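Local coordinates for erythrocyte membrane protein 1 (Plasmodium falciparum, PDB 6S8T) that binds the host receptor ICAM-1 through this DBLbeta domain, one piece of a large adhesion protein of malaria-infected erythrocytes, at residues K150-A153 against D154-K158; I157-Y160 against K161-T165; E367-L370 against Q371-A375; Q389-V392 against H393-E397. All coordinates share one frame; numbering follows the deposited sequence.

Contact 1 (K150-A153 against D154-K158)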
loop_
_atom_site.group_PDB
_atom_site.type_symbol
_atom_site.label_atom_id
_atom_site.label_comp_id
_atom_site.label_asym_id
_atom_site.label_seq_id
_atom_site.Cartn_x
_atom_site.Cartn_y
_atom_site.Cartn_z
ATOM N N LYS A 150 15.171 -0.261 5.456
ATOM C CA LYS A 150 15.398 -0.087 6.889
ATOM C C LYS A 150 15.050 1.328 7.342
ATOM O O LYS A 150 14.390 1.515 8.371
ATOM C CB LYS A 150 16.846 -0.419 7.243
ATOM C CG LYS A 150 17.239 -0.008 8.660
ATOM C CD LYS A 150 18.666 -0.405 8.997
ATOM C CE LYS A 150 19.092 0.159 10.342
ATOM N NZ LYS A 150 19.078 1.652 10.352
ATOM N N MET A 151 15.486 2.341 6.588
ATOM C CA MET A 151 15.200 3.718 6.980
ATOM C C MET A 151 13.723 4.055 6.826
ATOM O O MET A 151 13.191 4.857 7.601
ATOM C CB MET A 151 16.058 4.690 6.169
ATOM C CG MET A 151 17.555 4.547 6.412
ATOM S SD MET A 151 18.545 5.828 5.613
ATOM C CE MET A 151 18.022 7.284 6.516
ATOM N N ASP A 152 13.039 3.457 5.845
ATOM C CA ASP A 152 11.612 3.732 5.697
ATOM C C ASP A 152 10.813 3.080 6.819
ATOM O O ASP A 152 9.845 3.666 7.320
ATOM C CB ASP A 152 11.111 3.261 4.327
ATOM C CG ASP A 152 9.703 3.757 4.016
ATOM O OD1 ASP A 152 9.488 4.991 3.985
ATOM O OD2 ASP A 152 8.809 2.912 3.798
ATOM N N ALA A 153 11.210 1.873 7.234
ATOM C CA ALA A 153 10.552 1.225 8.365
ATOM C C ALA A 153 10.768 2.006 9.656
ATOM O O ALA A 153 9.846 2.141 10.469
ATOM C CB ALA A 153 11.060 -0.207 8.516
ATOM N N ASP A 154 11.982 2.517 9.869
ATOM C CA ASP A 154 12.249 3.297 11.074
ATOM C C ASP A 154 11.452 4.597 11.071
ATOM O O ASP A 154 10.932 5.015 12.112
ATOM C CB ASP A 154 13.748 3.571 11.196
ATOM C CG ASP A 154 14.107 4.323 12.467
ATOM O OD1 ASP A 154 13.877 3.783 13.572
ATOM O OD2 ASP A 154 14.626 5.456 12.362
ATOM N N GLU A 155 11.326 5.238 9.906
ATOM C CA GLU A 155 10.571 6.482 9.817
ATOM C C GLU A 155 9.077 6.252 10.016
ATOM O O GLU A 155 8.388 7.119 10.569
ATOM C CB GLU A 155 10.828 7.153 8.467
ATOM C CG GLU A 155 10.418 8.615 8.405
ATOM C CD GLU A 155 11.342 9.514 9.206
ATOM O OE1 GLU A 155 12.506 9.125 9.431
ATOM O OE2 GLU A 155 10.904 10.610 9.614
ATOM N N ILE A 156 8.556 5.104 9.575
ATOM C CA ILE A 156 7.135 4.812 9.753
ATOM C C ILE A 156 6.799 4.685 11.232
ATOM O O ILE A 156 5.803 5.242 11.710
ATOM C CB ILE A 156 6.747 3.536 8.979
ATOM C CG1 ILE A 156 6.671 3.813 7.478
ATOM C CG2 ILE A 156 5.420 2.986 9.481
ATOM C CD1 ILE A 156 6.490 2.555 6.643
ATOM N N ILE A 157 7.625 3.954 11.981
ATOM C CA ILE A 157 7.356 3.743 13.400
ATOM C C ILE A 157 7.384 5.067 14.156
ATOM O O ILE A 157 6.484 5.361 14.953
ATOM C CB ILE A 157 8.357 2.726 13.979
ATOM C CG1 ILE A 157 8.161 1.368 13.297
ATOM C CG2 ILE A 157 8.215 2.625 15.494
ATOM C CD1 ILE A 157 9.166 0.312 13.698
ATOM N N LYS A 158 8.395 5.902 13.896
ATOM C CA LYS A 158 8.532 7.145 14.651
ATOM C C LYS A 158 7.473 8.171 14.257
ATOM O O LYS A 158 6.902 8.842 15.124
ATOM C CB LYS A 158 9.935 7.724 14.465
ATOM C CG LYS A 158 11.053 6.852 15.029
ATOM C CD LYS A 158 12.417 7.506 14.850
ATOM C CE LYS A 158 13.540 6.608 15.356
ATOM N NZ LYS A 158 13.379 6.256 16.799
#
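I156 reaches back over the preceding turn to D152, and its side chain can be followed outward from the backbone. Its CB lies 3.5 Å from D152 O, the carbonyl oxygen that also accepts I156 N at 3.0 Å. CG1 comes closer still, 3.2 Å from the same D152 O, because chi1 of -75° sets this branch beside the backbone N, on the side facing the earlier turn. At the tip, CD1 of I156 approaches OD2 of D152 at 3.7 Å, the two side chains running obliquely past one another, so a methyl group packs beside a buried carboxylate. That carboxylate is fixed by other partners: OD2 is hydrogen-bonded to S185 on helix 172-194, while OD1 takes a salt bridge from R89 and a hydrogen bond from the backbone of C119. I156 itself packs on A181 and V182 of helix 172-194. One residue further on, I157 repeats the backward lean, with its CG1 3.4 Å from A153 O. The backbone is regular: E155 N donates to M151 O at 3.0 Å with an N-H...O angle of 153°, and D154 to K150 and I157 to A153 follow the same i to i+4 pattern. The contact is one continuous piece of alpha-helix, part of helix 137-163 in the helical Duffy-binding-like fold, with its D152, A153, I156 and I157 side facing the domain core.

Contact 2 (I157-Y160 against K161-T165)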
loop_
_atom_site.group_PDB
_atom_site.type_symbol
_atom_site.label_atom_id
_atom_site.label_comp_id
_atom_site.label_asym_id
_atom_site.label_seq_id
_atom_site.Cartn_x
_atom_site.Cartn_y
_atom_site.Cartn_z
ATOM N N ILE A 157 7.625 3.954 11.981
ATOM C CA ILE A 157 7.356 3.743 13.400
ATOM C C ILE A 157 7.384 5.067 14.156
ATOM O O ILE A 157 6.484 5.361 14.953
ATOM C CB ILE A 157 8.357 2.726 13.979
ATOM C CG1 ILE A 157 8.161 1.368 13.297
ATOM C CG2 ILE A 157 8.215 2.625 15.494
ATOM C CD1 ILE A 157 9.166 0.312 13.698
ATOM N N LYS A 158 8.395 5.902 13.896
ATOM C CA LYS A 158 8.532 7.145 14.651
ATOM C C LYS A 158 7.473 8.171 14.257
ATOM O O LYS A 158 6.902 8.842 15.124
ATOM C CB LYS A 158 9.935 7.724 14.465
ATOM C CG LYS A 158 11.053 6.852 15.029
ATOM C CD LYS A 158 12.417 7.506 14.850
ATOM C CE LYS A 158 13.540 6.608 15.356
ATOM N NZ LYS A 158 13.379 6.256 16.799
ATOM N N ARG A 159 7.198 8.318 12.957
ATOM C CA ARG A 159 6.242 9.336 12.531
ATOM C C ARG A 159 4.808 8.945 12.863
ATOM O O ARG A 159 3.965 9.822 13.072
ATOM C CB ARG A 159 6.379 9.611 11.036
ATOM C CG ARG A 159 7.581 10.454 10.678
ATOM C CD ARG A 159 7.545 10.880 9.222
ATOM N NE ARG A 159 8.599 11.843 8.919
ATOM C CZ ARG A 159 8.470 13.159 9.057
ATOM N NH1 ARG A 159 9.482 13.962 8.758
ATOM N NH2 ARG A 159 7.327 13.673 9.489
ATOM N N TYR A 160 4.507 7.646 12.907
ATOM C CA TYR A 160 3.178 7.218 13.333
ATOM C C TYR A 160 2.928 7.610 14.783
ATOM O O TYR A 160 1.866 8.146 15.121
ATOM C CB TYR A 160 3.024 5.707 13.149
ATOM C CG TYR A 160 1.590 5.225 13.181
ATOM C CD1 TYR A 160 0.884 5.139 14.377
ATOM C CD2 TYR A 160 0.946 4.843 12.011
ATOM C CE1 TYR A 160 -0.428 4.694 14.400
ATOM C CE2 TYR A 160 -0.360 4.398 12.024
ATOM C CZ TYR A 160 -1.042 4.325 13.218
ATOM O OH TYR A 160 -2.344 3.878 13.222
ATOM N N LYS A 161 3.902 7.348 15.657
ATOM C CA LYS A 161 3.761 7.736 17.055
ATOM C C LYS A 161 3.748 9.251 17.217
ATOM O O LYS A 161 3.047 9.772 18.092
ATOM C CB LYS A 161 4.880 7.110 17.890
ATOM C CG LYS A 161 4.784 5.591 17.990
ATOM C CD LYS A 161 5.767 5.014 19.001
ATOM C CE LYS A 161 7.189 5.019 18.470
ATOM N NZ LYS A 161 8.141 4.408 19.443
ATOM N N LYS A 162 4.490 9.972 16.374
ATOM C CA LYS A 162 4.541 11.426 16.491
ATOM C C LYS A 162 3.251 12.069 15.996
ATOM O O LYS A 162 2.677 12.931 16.669
ATOM C CB LYS A 162 5.740 11.971 15.717
ATOM C CG LYS A 162 5.805 13.486 15.670
ATOM C CD LYS A 162 6.900 13.957 14.728
ATOM C CE LYS A 162 6.970 15.474 14.683
ATOM N NZ LYS A 162 5.668 16.077 14.282
ATOM N N HIS A 163 2.776 11.659 14.816
ATOM C CA HIS A 163 1.603 12.297 14.230
ATOM C C HIS A 163 0.325 11.991 15.000
ATOM O O HIS A 163 -0.668 12.708 14.836
ATOM C CB HIS A 163 1.462 11.885 12.764
ATOM C CG HIS A 163 2.538 12.440 11.884
ATOM N ND1 HIS A 163 2.730 12.028 10.582
ATOM C CD2 HIS A 163 3.482 13.383 12.122
ATOM C CE1 HIS A 163 3.745 12.691 10.058
ATOM N NE2 HIS A 163 4.219 13.519 10.971
ATOM N N ASN A 164 0.328 10.960 15.843
ATOM C CA ASN A 164 -0.817 10.633 16.680
ATOM C C ASN A 164 -0.564 10.890 18.160
ATOM O O ASN A 164 -1.425 10.562 18.982
ATOM C CB ASN A 164 -1.224 9.169 16.472
ATOM C CG ASN A 164 -1.685 8.893 15.056
ATOM O OD1 ASN A 164 -2.874 8.964 14.754
ATOM N ND2 ASN A 164 -0.741 8.592 14.176
ATOM N N THR A 165 0.584 11.470 18.515
ATOM C CA THR A 165 0.958 11.744 19.907
ATOM C C THR A 165 0.764 10.509 20.785
ATOM O O THR A 165 0.142 10.558 21.849
ATOM C CB THR A 165 0.183 12.940 20.470
ATOM O OG1 THR A 165 -1.210 12.616 20.568
ATOM C CG2 THR A 165 0.356 14.160 19.577
#
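R159 and Y160 meet H163 and N164 where helix 137-163 ends in a Schellman motif, T165 leaving the helix with a positive phi of 49° and its N bonded to K162 O. Among the backbone bonds, H163 N to R159 O is short, at 2.8 Å, and K162 N to K158 O continues the pattern. Y160 O accepts two donors, both from N164: the backbone N, and the side-chain ND2 at 2.8 Å. The second bond is nearly straight at 169° and lies in the carbonyl plane, on a lone pair, so the amide of N164 folds back to hold the last turn.

Between the side chains, R159 NH2 comes 3.4 Å from H163 NE2 with a bent angle of 132°, a weak and doubtful hydrogen bond, since H163 ND1 already accepts from the backbone N of F90. The imidazole meets the guanidinium at its edge. Firmer ties hold R159, which forms salt bridges with E155 and D84.

The apolar contact is light: K161 runs alongside I157, its CE 4.0 Å from I157 CG2. Separately, an amide lies over a ring, N164 ND2 sitting above one face of Y160 toward its rim, 3.8 Å from Y160 CD1.

Contact 3 (E367-L370 against Q371-A375)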
loop_
_atom_site.group_PDB
_atom_site.type_symbol
_atom_site.label_atom_id
_atom_site.label_comp_id
_atom_site.label_asym_id
_atom_site.label_seq_id
_atom_site.Cartn_x
_atom_site.Cartn_y
_atom_site.Cartn_z
ATOM N N GLU A 367 -15.681 -3.030 -12.461
ATOM C CA GLU A 367 -15.358 -3.136 -13.879
ATOM C C GLU A 367 -14.315 -4.219 -14.129
ATOM O O GLU A 367 -14.457 -5.025 -15.057
ATOM C CB GLU A 367 -14.872 -1.783 -14.400
ATOM C CG GLU A 367 -14.438 -1.781 -15.851
ATOM C CD GLU A 367 -14.072 -0.395 -16.344
ATOM O OE1 GLU A 367 -14.747 0.580 -15.943
ATOM O OE2 GLU A 367 -13.108 -0.277 -17.127
ATOM N N LEU A 368 -13.265 -4.260 -13.304
ATOM C CA LEU A 368 -12.225 -5.270 -13.471
ATOM C C LEU A 368 -12.723 -6.665 -13.111
ATOM O O LEU A 368 -12.308 -7.648 -13.734
ATOM C CB LEU A 368 -11.005 -4.910 -12.624
ATOM C CG LEU A 368 -10.274 -3.636 -13.043
ATOM C CD1 LEU A 368 -9.205 -3.275 -12.027
ATOM C CD2 LEU A 368 -9.669 -3.810 -14.426
ATOM N N TYR A 369 -13.601 -6.769 -12.112
ATOM C CA TYR A 369 -14.116 -8.074 -11.713
ATOM C C TYR A 369 -15.006 -8.669 -12.797
ATOM O O TYR A 369 -14.944 -9.875 -13.066
ATOM C CB TYR A 369 -14.879 -7.947 -10.395
ATOM C CG TYR A 369 -15.220 -9.267 -9.743
ATOM C CD1 TYR A 369 -14.334 -9.877 -8.859
ATOM C CD2 TYR A 369 -16.431 -9.900 -10.000
ATOM C CE1 TYR A 369 -14.645 -11.084 -8.255
ATOM C CE2 TYR A 369 -16.749 -11.104 -9.403
ATOM C CZ TYR A 369 -15.854 -11.691 -8.532
ATOM O OH TYR A 369 -16.173 -12.890 -7.936
ATOM N N LEU A 370 -15.832 -7.836 -13.435
ATOM C CA LEU A 370 -16.720 -8.323 -14.488
ATOM C C LEU A 370 -15.938 -8.745 -15.725
ATOM O O LEU A 370 -16.280 -9.741 -16.373
ATOM C CB LEU A 370 -17.746 -7.248 -14.846
ATOM C CG LEU A 370 -18.746 -6.848 -13.761
ATOM C CD1 LEU A 370 -19.615 -5.699 -14.240
ATOM C CD2 LEU A 370 -19.601 -8.034 -13.350
ATOM N N GLN A 371 -14.888 -7.997 -16.074
ATOM C CA GLN A 371 -14.101 -8.348 -17.250
ATOM C C GLN A 371 -13.291 -9.618 -17.028
ATOM O O GLN A 371 -13.014 -10.347 -17.986
ATOM C CB GLN A 371 -13.185 -7.189 -17.632
ATOM C CG GLN A 371 -13.938 -5.966 -18.113
ATOM C CD GLN A 371 -13.021 -4.892 -18.649
ATOM O OE1 GLN A 371 -13.469 -3.815 -19.039
ATOM N NE2 GLN A 371 -11.728 -5.179 -18.673
ATOM N N ALA A 372 -12.915 -9.903 -15.780
ATOM C CA ALA A 372 -12.159 -11.117 -15.492
ATOM C C ALA A 372 -12.973 -12.366 -15.808
ATOM O O ALA A 372 -12.471 -13.305 -16.438
ATOM C CB ALA A 372 -11.712 -11.125 -14.031
ATOM N N LYS A 373 -14.232 -12.403 -15.380
ATOM C CA LYS A 373 -15.023 -13.614 -15.554
ATOM C C LYS A 373 -15.569 -13.773 -16.967
ATOM O O LYS A 373 -16.243 -14.771 -17.241
ATOM C CB LYS A 373 -16.176 -13.648 -14.548
ATOM C CG LYS A 373 -17.171 -12.526 -14.704
ATOM C CD LYS A 373 -18.434 -12.802 -13.905
ATOM C CE LYS A 373 -18.144 -12.944 -12.426
ATOM N NZ LYS A 373 -19.399 -13.105 -11.644
ATOM N N ILE A 374 -15.283 -12.836 -17.867
ATOM C CA ILE A 374 -15.800 -12.864 -19.225
ATOM C C ILE A 374 -14.698 -13.116 -20.247
ATOM O O ILE A 374 -14.903 -13.854 -21.213
ATOM C CB ILE A 374 -16.557 -11.555 -19.537
ATOM C CG1 ILE A 374 -17.985 -11.631 -18.993
ATOM C CG2 ILE A 374 -16.551 -11.257 -21.024
ATOM C CD1 ILE A 374 -18.837 -10.450 -19.373
ATOM N N ALA A 375 -13.523 -12.520 -20.048
ATOM C CA ALA A 375 -12.405 -12.698 -20.967
ATOM C C ALA A 375 -11.982 -14.160 -21.047
ATOM O O ALA A 375 -11.431 -14.706 -20.085
ATOM C CB ALA A 375 -11.221 -11.827 -20.543
#
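Y369 and K373 meet through the aliphatic end of the lysine, K373 CE lying 3.8 Å from Y369 CE2 as the two side chains pass at an angle. K373 CG sits between the backbone N and the carbonyl carbon (chi1 63°), close to the preceding turn at 3.4 Å from L370 O; a bend at chi3 then carries the chain to the ring. On another side of the helix, Q371 lies alongside E367, pointing the same way. Its CG is 3.2 Å from E367 O, and OE1 ends 3.9 Å from E367 CG, with amide and carboxylate planes 35° apart. The backbone beneath keeps two i to i+4 bonds, Q371 N to E367 O at 3.2 Å and A372 N to L368 O at 3.1 Å.

Further out, the ammonium of K373 is held by a salt bridge to D404 and by the carbonyl of T406. The Y369 ring packs edge-to-face with F395, and Y369 O receives a hydrogen bond from Q399, both on helix 388-402. A375, though poorly ordered, bonds back through its N to Q371 O as the chain turns off. The arrangement is the C-terminal end of the long helix 335-372, whose last turns pack against helix 388-402 in this largely helical domain.

Contact 4 (Q389-V392 against H393-E397)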
loop_
_atom_site.group_PDB
_atom_site.type_symbol
_atom_site.label_atom_id
_atom_site.label_comp_id
_atom_site.label_asym_id
_atom_site.label_seq_id
_atom_site.Cartn_x
_atom_site.Cartn_y
_atom_site.Cartn_z
ATOM N N GLN A 389 -3.349 -6.693 -16.415
ATOM C CA GLN A 389 -3.084 -8.130 -16.439
ATOM C C GLN A 389 -3.013 -8.715 -15.034
ATOM O O GLN A 389 -3.569 -9.790 -14.775
ATOM C CB GLN A 389 -1.782 -8.415 -17.192
ATOM C CG GLN A 389 -1.813 -8.054 -18.668
ATOM C CD GLN A 389 -2.754 -8.938 -19.463
ATOM O OE1 GLN A 389 -3.829 -8.504 -19.878
ATOM N NE2 GLN A 389 -2.352 -10.184 -19.679
ATOM N N GLN A 390 -2.327 -8.030 -14.112
ATOM C CA GLN A 390 -2.212 -8.545 -12.750
ATOM C C GLN A 390 -3.568 -8.577 -12.053
ATOM O O GLN A 390 -3.855 -9.505 -11.287
ATOM C CB GLN A 390 -1.207 -7.707 -11.950
ATOM C CG GLN A 390 -0.952 -8.226 -10.532
ATOM C CD GLN A 390 0.117 -7.434 -9.770
ATOM O OE1 GLN A 390 0.603 -6.403 -10.235
ATOM N NE2 GLN A 390 0.490 -7.930 -8.594
ATOM N N MET A 391 -4.421 -7.584 -12.316
ATOM C CA MET A 391 -5.738 -7.559 -11.687
ATOM C C MET A 391 -6.642 -8.660 -12.236
ATOM O O MET A 391 -7.336 -9.337 -11.469
ATOM C CB MET A 391 -6.394 -6.188 -11.875
ATOM C CG MET A 391 -5.837 -5.086 -10.985
ATOM S SD MET A 391 -6.124 -5.370 -9.222
ATOM C CE MET A 391 -7.908 -5.509 -9.156
ATOM N N VAL A 392 -6.656 -8.846 -13.559
ATOM C CA VAL A 392 -7.533 -9.856 -14.152
ATOM C C VAL A 392 -7.095 -11.256 -13.742
ATOM O O VAL A 392 -7.931 -12.115 -13.431
ATOM C CB VAL A 392 -7.580 -9.702 -15.683
ATOM C CG1 VAL A 392 -8.279 -10.898 -16.314
ATOM C CG2 VAL A 392 -8.292 -8.412 -16.064
ATOM N N HIS A 393 -5.784 -11.512 -13.729
ATOM C CA HIS A 393 -5.302 -12.830 -13.331
ATOM C C HIS A 393 -5.645 -13.132 -11.879
ATOM O O HIS A 393 -6.050 -14.253 -11.554
ATOM C CB HIS A 393 -3.796 -12.938 -13.556
ATOM C CG HIS A 393 -3.247 -14.302 -13.273
ATOM N ND1 HIS A 393 -2.410 -14.564 -12.210
ATOM C CD2 HIS A 393 -3.433 -15.486 -13.905
ATOM C CE1 HIS A 393 -2.094 -15.847 -12.206
ATOM N NE2 HIS A 393 -2.704 -16.430 -13.223
ATOM N N PHE A 394 -5.493 -12.147 -10.989
ATOM C CA PHE A 394 -5.832 -12.361 -9.586
ATOM C C PHE A 394 -7.322 -12.644 -9.421
ATOM O O PHE A 394 -7.712 -13.585 -8.721
ATOM C CB PHE A 394 -5.409 -11.144 -8.756
ATOM C CG PHE A 394 -5.563 -11.331 -7.272
ATOM C CD1 PHE A 394 -4.560 -11.927 -6.525
ATOM C CD2 PHE A 394 -6.704 -10.894 -6.621
ATOM C CE1 PHE A 394 -4.693 -12.093 -5.158
ATOM C CE2 PHE A 394 -6.845 -11.058 -5.255
ATOM C CZ PHE A 394 -5.838 -11.658 -4.523
ATOM N N PHE A 395 -8.170 -11.843 -10.075
ATOM C CA PHE A 395 -9.612 -12.055 -9.993
ATOM C C PHE A 395 -10.038 -13.369 -10.650
ATOM O O PHE A 395 -11.002 -13.995 -10.198
ATOM C CB PHE A 395 -10.355 -10.878 -10.630
ATOM C CG PHE A 395 -10.582 -9.713 -9.701
ATOM C CD1 PHE A 395 -10.559 -9.883 -8.324
ATOM C CD2 PHE A 395 -10.834 -8.446 -10.206
ATOM C CE1 PHE A 395 -10.779 -8.812 -7.469
ATOM C CE2 PHE A 395 -11.054 -7.370 -9.359
ATOM C CZ PHE A 395 -11.027 -7.555 -7.987
ATOM N N LYS A 396 -9.343 -13.806 -11.705
ATOM C CA LYS A 396 -9.691 -15.081 -12.333
ATOM C C LYS A 396 -9.427 -16.253 -11.396
ATOM O O LYS A 396 -10.245 -17.174 -11.294
ATOM C CB LYS A 396 -8.914 -15.269 -13.636
ATOM C CG LYS A 396 -9.586 -14.683 -14.859
ATOM C CD LYS A 396 -8.836 -15.075 -16.121
ATOM C CE LYS A 396 -9.688 -14.852 -17.357
ATOM N NZ LYS A 396 -10.927 -15.687 -17.326
ATOM N N GLU A 397 -8.285 -16.242 -10.709
ATOM C CA GLU A 397 -7.999 -17.304 -9.754
ATOM C C GLU A 397 -8.931 -17.236 -8.550
ATOM O O GLU A 397 -9.273 -18.275 -7.972
ATOM C CB GLU A 397 -6.537 -17.233 -9.321
ATOM C CG GLU A 397 -5.548 -17.638 -10.400
ATOM C CD GLU A 397 -5.792 -19.044 -10.912
ATOM O OE1 GLU A 397 -6.442 -19.192 -11.968
ATOM O OE2 GLU A 397 -5.345 -20.002 -10.249
#
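Four successive i to i+4 hydrogen bonds carry the backbone from Q389-V392 into H393-E397, from H393 N to Q389 O at 3.0 Å (164°) through to K396 N to V392 O at 2.8 Å (148°). The main side-chain contact is apolar: M391 CE reaches 3.7 Å from F395 CE2 and 3.9 Å from F395 CZ, the two side chains lying side by side and pointing the same way. Bends at chi2 (-64°) and chi3 of M391 curl its methyl round to the ring. The first torsion of F395 sets its CG beside the backbone N, 3.7 Å from M391 O, and the ring continues from there to M391 CE.

This is the buried side of helix 388-402, which packs between neighbouring helices of the DBL domain: M391 and F395 lean on L368 of helix 335-372, while F394 turns to M19 and M23 of helix 16-32 and to L295 of helix 293-319. The F395 ring also meets Y365 edge-to-face. On the flank bearing V392, the aliphatic part of K396 rests against the preceding turn, CG 3.4 Å from V392 O. Its NZ is hydrogen-bonded to the carbonyl oxygens of A372, the last residue of helix 335-372, and of A375 just after it.

The four contacts form two pairs on opposite sides of the chain's centre. Contacts 1 and 2 are overlapping parts of helix 137-163, contact 2 running on past its end; they share I157 and K158, and their centres are 10 Å apart. Contacts 3 and 4 lie on successive helices, 335-372 and 388-402, with centres 9 Å apart. They touch directly: K396 NZ is 3.0 Å from A372 O, and A372 CB is 3.7 Å from F395 CB. Between the pairs there is no touch, contacts 1 and 4 coming no nearer than about 18 Å between nearest atoms, and contacts 2 and 3 having centres about 40 Å apart.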